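Local coordinates for protein carbonic anhydrase (Glaciozyma antarctica, PDB 5ZTP) that probably catalyses the reversible hydration of carbon dioxide to bicarbonate and a proton, as a zinc-dependent beta-class carbonic anhydrase, at residues G64-E78 with E136-L148. Sequence-based numbering, arbitrary orientation.
Sequences GRASDALRSLVISQE and EDVAFLKNHPLIL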
loop_
_atom_site.group_PDB
_atom_site.type_symbol
_atom_site.label_atom_id
_atom_site.label_comp_id
_atom_site.label_asym_id
_atom_site.label_seq_id
_atom_site.Cartn_x
_atom_site.Cartn_y
_atom_site.Cartn_z
ATOM N N GLY A 64 -0.796 1.059 8.316
ATOM C CA GLY A 64 -2.076 0.728 7.740
ATOM C C GLY A 64 -3.104 1.799 8.049
ATOM O O GLY A 64 -4.285 1.503 8.261
ATOM N N ARG A 65 -2.674 3.054 8.026
ATOM C CA ARG A 65 -3.502 4.144 8.515
ATOM C C ARG A 65 -4.429 4.704 7.458
ATOM O O ARG A 65 -4.005 5.046 6.364
ATOM C CB ARG A 65 -2.630 5.283 9.094
ATOM C CG ARG A 65 -1.716 4.854 10.212
ATOM C CD ARG A 65 -2.534 4.292 11.368
ATOM N NE ARG A 65 -2.413 5.098 12.599
ATOM C CZ ARG A 65 -3.415 5.676 13.266
ATOM N NH1 ARG A 65 -4.676 5.578 12.841
ATOM N NH2 ARG A 65 -3.131 6.379 14.373
ATOM N N ALA A 66 -5.694 4.837 7.856
ATOM C CA ALA A 66 -6.785 5.345 7.017
ATOM C C ALA A 66 -6.498 6.718 6.461
ATOM O O ALA A 66 -6.694 6.932 5.258
ATOM C CB ALA A 66 -8.097 5.378 7.797
ATOM N N SER A 67 -6.067 7.651 7.320
ATOM C CA SER A 67 -5.895 9.066 6.903
ATOM C C SER A 67 -4.971 9.111 5.725
ATOM O O SER A 67 -5.246 9.789 4.747
ATOM C CB SER A 67 -5.330 9.972 8.027
ATOM O OG SER A 67 -4.021 9.596 8.483
ATOM N N ASP A 68 -3.891 8.344 5.827
ATOM C CA ASP A 68 -2.864 8.276 4.787
ATOM C C ASP A 68 -3.374 7.658 3.504
ATOM O O ASP A 68 -2.973 8.048 2.435
ATOM C CB ASP A 68 -1.677 7.449 5.282
ATOM C CG ASP A 68 -0.453 7.684 4.473
ATOM O OD1 ASP A 68 -0.296 8.788 3.945
ATOM O OD2 ASP A 68 0.368 6.776 4.355
ATOM N N ALA A 69 -4.265 6.686 3.672
ATOM C CA ALA A 69 -4.904 5.904 2.633
ATOM C C ALA A 69 -6.096 6.615 1.999
ATOM O O ALA A 69 -6.649 6.140 1.001
ATOM C CB ALA A 69 -5.384 4.577 3.238
ATOM N N LEU A 70 -6.496 7.741 2.554
ATOM C CA LEU A 70 -7.714 8.390 2.113
ATOM C C LEU A 70 -7.728 8.820 0.622
ATOM O O LEU A 70 -8.728 8.702 -0.077
ATOM C CB LEU A 70 -7.953 9.601 2.999
ATOM C CG LEU A 70 -9.189 10.426 2.670
ATOM C CD1 LEU A 70 -10.390 9.881 3.415
ATOM C CD2 LEU A 70 -8.929 11.852 3.080
ATOM N N ARG A 71 -6.625 9.353 0.146
ATOM C CA ARG A 71 -6.554 9.798 -1.238
ATOM C C ARG A 71 -6.743 8.598 -2.185
ATOM O O ARG A 71 -7.444 8.693 -3.204
ATOM C CB ARG A 71 -5.221 10.512 -1.471
ATOM C CG ARG A 71 -4.823 10.705 -2.920
ATOM C CD ARG A 71 -3.330 10.496 -3.144
ATOM N NE ARG A 71 -3.169 9.962 -4.488
ATOM C CZ ARG A 71 -2.373 8.964 -4.854
ATOM N NH1 ARG A 71 -1.582 8.332 -4.003
ATOM N NH2 ARG A 71 -2.395 8.579 -6.113
ATOM N N SER A 72 -6.131 7.475 -1.824
ATOM C CA SER A 72 -6.226 6.271 -2.628
ATOM C C SER A 72 -7.654 5.764 -2.603
ATOM O O SER A 72 -8.158 5.246 -3.595
ATOM C CB SER A 72 -5.278 5.187 -2.097
ATOM O OG SER A 72 -3.919 5.483 -2.367
ATOM N N LEU A 73 -8.302 5.941 -1.459
ATOM C CA LEU A 73 -9.663 5.448 -1.246
ATOM C C LEU A 73 -10.671 6.249 -2.059
ATOM O O LEU A 73 -11.587 5.711 -2.692
ATOM C CB LEU A 73 -10.028 5.528 0.241
ATOM C CG LEU A 73 -9.482 4.410 1.107
ATOM C CD1 LEU A 73 -9.795 4.719 2.556
ATOM C CD2 LEU A 73 -10.089 3.079 0.708
ATOM N N VAL A 74 -10.504 7.554 -2.035
ATOM C CA VAL A 74 -11.371 8.401 -2.791
ATOM C C VAL A 74 -11.295 7.986 -4.258
ATOM O O VAL A 74 -12.305 7.836 -4.903
ATOM C CB VAL A 74 -11.031 9.880 -2.517
ATOM C CG1 VAL A 74 -11.730 10.819 -3.502
ATOM C CG2 VAL A 74 -11.437 10.209 -1.073
ATOM N N ILE A 75 -10.105 7.749 -4.767
ATOM C CA ILE A 75 -9.960 7.288 -6.141
ATOM C C ILE A 75 -10.576 5.900 -6.346
ATOM O O ILE A 75 -11.349 5.694 -7.279
ATOM C CB ILE A 75 -8.484 7.333 -6.562
ATOM C CG1 ILE A 75 -8.092 8.802 -6.747
ATOM C CG2 ILE A 75 -8.240 6.523 -7.833
ATOM C CD1 ILE A 75 -6.608 9.084 -6.607
ATOM N N SER A 76 -10.281 4.962 -5.461
ATOM C CA SER A 76 -10.873 3.612 -5.563
ATOM C C SER A 76 -12.408 3.657 -5.643
ATOM O O SER A 76 -12.992 3.032 -6.508
ATOM C CB SER A 76 -10.390 2.716 -4.404
ATOM O OG SER A 76 -11.082 1.495 -4.317
ATOM N N GLN A 77 -13.038 4.427 -4.762
ATOM C CA GLN A 77 -14.503 4.572 -4.746
ATOM C C GLN A 77 -15.111 5.298 -5.951
ATOM O O GLN A 77 -15.964 4.750 -6.656
ATOM C CB GLN A 77 -14.950 5.324 -3.488
ATOM C CG GLN A 77 -14.746 4.562 -2.183
ATOM C CD GLN A 77 -15.694 5.018 -1.069
ATOM O OE1 GLN A 77 -16.075 6.193 -0.976
ATOM N NE2 GLN A 77 -16.058 4.094 -0.203
ATOM N N GLU A 78 -14.684 6.541 -6.145
ATOM C CA GLU A 78 -15.360 7.502 -7.051
ATOM C C GLU A 78 -15.040 7.209 -8.521
ATOM O O GLU A 78 -15.813 7.522 -9.431
ATOM C CB GLU A 78 -14.930 8.953 -6.736
ATOM C CG GLU A 78 -14.940 9.352 -5.262
ATOM C CD GLU A 78 -16.334 9.598 -4.706
ATOM O OE1 GLU A 78 -17.176 10.158 -5.405
ATOM O OE2 GLU A 78 -16.608 9.231 -3.555
ATOM N N GLU A 136 -10.329 3.386 15.840
ATOM C CA GLU A 136 -10.158 4.779 15.414
ATOM C C GLU A 136 -10.160 4.918 13.904
ATOM O O GLU A 136 -10.892 5.743 13.364
ATOM C CB GLU A 136 -8.871 5.396 15.997
ATOM C CG GLU A 136 -9.075 6.084 17.350
ATOM C CD GLU A 136 -7.896 5.965 18.315
ATOM O OE1 GLU A 136 -6.809 6.491 18.033
ATOM O OE2 GLU A 136 -8.069 5.351 19.400
ATOM N N ASP A 137 -9.367 4.113 13.206
ATOM C CA ASP A 137 -9.393 4.177 11.725
ATOM C C ASP A 137 -10.732 3.777 11.084
ATOM O O ASP A 137 -11.171 4.384 10.138
ATOM C CB ASP A 137 -8.270 3.347 11.122
ATOM C CG ASP A 137 -6.984 4.110 11.019
ATOM O OD1 ASP A 137 -6.932 5.308 11.360
ATOM O OD2 ASP A 137 -6.004 3.525 10.557
ATOM N N VAL A 138 -11.375 2.751 11.587
ATOM C CA VAL A 138 -12.673 2.377 11.054
ATOM C C VAL A 138 -13.669 3.542 11.199
ATOM O O VAL A 138 -14.272 4.004 10.212
ATOM C CB VAL A 138 -13.217 1.138 11.775
ATOM C CG1 VAL A 138 -14.638 0.838 11.332
ATOM C CG2 VAL A 138 -12.323 -0.044 11.491
ATOM N N ALA A 139 -13.840 3.998 12.440
ATOM C CA ALA A 139 -14.741 5.110 12.777
ATOM C C ALA A 139 -14.519 6.315 11.874
ATOM O O ALA A 139 -15.466 6.865 11.291
ATOM C CB ALA A 139 -14.505 5.529 14.221
ATOM N N PHE A 140 -13.257 6.741 11.818
ATOM C CA PHE A 140 -12.821 7.846 10.991
ATOM C C PHE A 140 -13.419 7.735 9.597
ATOM O O PHE A 140 -14.016 8.695 9.091
ATOM C CB PHE A 140 -11.290 7.840 10.967
ATOM C CG PHE A 140 -10.672 8.771 9.973
ATOM C CD1 PHE A 140 -10.660 10.129 10.182
ATOM C CD2 PHE A 140 -10.041 8.279 8.857
ATOM C CE1 PHE A 140 -10.048 10.996 9.280
ATOM C CE2 PHE A 140 -9.435 9.143 7.954
ATOM C CZ PHE A 140 -9.441 10.505 8.163
ATOM N N LEU A 141 -13.263 6.560 8.992
ATOM C CA LEU A 141 -13.689 6.335 7.616
ATOM C C LEU A 141 -15.203 6.265 7.554
ATOM O O LEU A 141 -15.816 6.752 6.618
ATOM C CB LEU A 141 -13.077 5.040 7.068
ATOM C CG LEU A 141 -11.581 4.994 6.754
ATOM C CD1 LEU A 141 -11.209 3.584 6.334
ATOM C CD2 LEU A 141 -11.216 5.983 5.659
ATOM N N LYS A 142 -15.794 5.658 8.576
ATOM C CA LYS A 142 -17.234 5.588 8.702
ATOM C C LYS A 142 -17.863 6.938 8.814
ATOM O O LYS A 142 -19.062 7.038 8.664
ATOM C CB LYS A 142 -17.638 4.795 9.940
ATOM C CG LYS A 142 -18.108 3.395 9.633
ATOM C CD LYS A 142 -18.175 2.525 10.876
ATOM C CE LYS A 142 -18.027 1.064 10.490
ATOM N NZ LYS A 142 -18.469 0.178 11.598
ATOM N N ASN A 143 -17.098 7.977 9.129
ATOM C CA ASN A 143 -17.684 9.308 9.168
ATOM C C ASN A 143 -17.079 10.287 8.210
ATOM O O ASN A 143 -17.517 11.419 8.119
ATOM C CB ASN A 143 -17.733 9.815 10.611
ATOM C CG ASN A 143 -18.746 8.998 11.454
ATOM O OD1 ASN A 143 -19.992 9.152 11.302
ATOM N ND2 ASN A 143 -18.220 8.073 12.303
ATOM N N HIS A 144 -16.123 9.835 7.420
ATOM C CA HIS A 144 -15.469 10.752 6.563
ATOM C C HIS A 144 -16.386 11.097 5.397
ATOM O O HIS A 144 -16.771 10.204 4.632
ATOM C CB HIS A 144 -14.175 10.193 6.053
ATOM C CG HIS A 144 -13.224 11.252 5.623
ATOM N ND1 HIS A 144 -13.468 12.065 4.546
ATOM C CD2 HIS A 144 -12.043 11.652 6.141
ATOM C CE1 HIS A 144 -12.466 12.907 4.396
ATOM N NE2 HIS A 144 -11.597 12.689 5.364
ATOM N N PRO A 145 -16.734 12.400 5.258
ATOM C CA PRO A 145 -17.720 12.831 4.274
ATOM C C PRO A 145 -17.304 12.549 2.828
ATOM O O PRO A 145 -18.172 12.412 1.962
ATOM C CB PRO A 145 -17.834 14.342 4.532
ATOM C CG PRO A 145 -16.518 14.729 5.134
ATOM C CD PRO A 145 -16.143 13.555 5.975
ATOM N N LEU A 146 -15.998 12.479 2.574
ATOM C CA LEU A 146 -15.463 12.073 1.271
ATOM C C LEU A 146 -15.515 10.582 0.964
ATOM O O LEU A 146 -15.121 10.188 -0.109
ATOM C CB LEU A 146 -14.032 12.540 1.126
ATOM C CG LEU A 146 -13.854 13.871 0.427
ATOM C CD1 LEU A 146 -14.968 14.857 0.729
ATOM C CD2 LEU A 146 -12.495 14.427 0.810
ATOM N N ILE A 147 -15.957 9.763 1.913
ATOM C CA ILE A 147 -16.216 8.337 1.698
ATOM C C ILE A 147 -17.704 8.208 1.505
ATOM O O ILE A 147 -18.475 8.898 2.163
ATOM C CB ILE A 147 -15.845 7.500 2.933
ATOM C CG1 ILE A 147 -14.362 7.625 3.217
ATOM C CG2 ILE A 147 -16.189 6.029 2.749
ATOM C CD1 ILE A 147 -13.513 6.885 2.233
ATOM N N LEU A 148 -18.117 7.331 0.606
ATOM C CA LEU A 148 -19.527 7.243 0.277
ATOM C C LEU A 148 -20.341 6.704 1.441
ATOM O O LEU A 148 -19.912 5.802 2.147
ATOM C CB LEU A 148 -19.739 6.360 -0.939
ATOM C CG LEU A 148 -19.042 6.834 -2.204
ATOM C CD1 LEU A 148 -19.209 5.752 -3.262
ATOM C CD2 LEU A 148 -19.548 8.203 -2.648
#
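Arg-65 and Asp-137 form a salt bridge, NH1 meeting OD1 at 2.7 Å. The carboxylate oxygen lies at the edge of the guanidinium, near its plane, while the two flat groups are turned 44° apart. Bends at chi2 and chi3 bring the arginine tip across Asp-137, and its NE is held by Leu-125 O. The second carboxylate oxygen, OD2, accepts a bond from Ala-66 N (N to OD2 3.0 Å), from above the carboxylate plane. At the other end, Gln-77 OE1 receives Leu-148 N (2.8 Å), the donor lying in the carbonyl plane on a lone pair. Both polar atoms of this amide are engaged, since NE2 goes to Thr-151 OG1. Glu-78 OE2 packs beside the Leu-148 CD2 methyl, while its OE1 is salt-bridged to Arg-110 of the second subunit.

Between these polar ends the packing is mostly apolar. Ala-66 CB sits at the edge of the Phe-140 ring, 3.6 Å from CD2, and also touches Leu-141. The Leu-73 and Leu-141 side chains cross at about a right angle, touching through CD1 and CD2; they also rest on strands 33-38 and 84-90, respectively. Val-74 CG2 packs on Leu-146 CB, and Ile-147 CD1 on Leu-73 CB. Leu-70, with CG anti to its backbone nitrogen (chi1 179°), places CD1 over the centre of the His-144 imidazole, a CH-pi contact 3.6 Å from the ring centroid. His-144 ND1 accepts Leu-146 N in the ring plane, within the type I turn His-144 to Ile-147. With an alanine in place of His-144, Leu-70 CD1 would probably lose its aromatic face and Leu-146 N its side-chain acceptor.

Helix 66-78 thus packs on helix 136-143, axes 39° apart, and on the following loop, which Gln-77 fastens; Asp-137, binding the start of helix 66-78, is probably stabilised by both Arg-65 and the helix dipole.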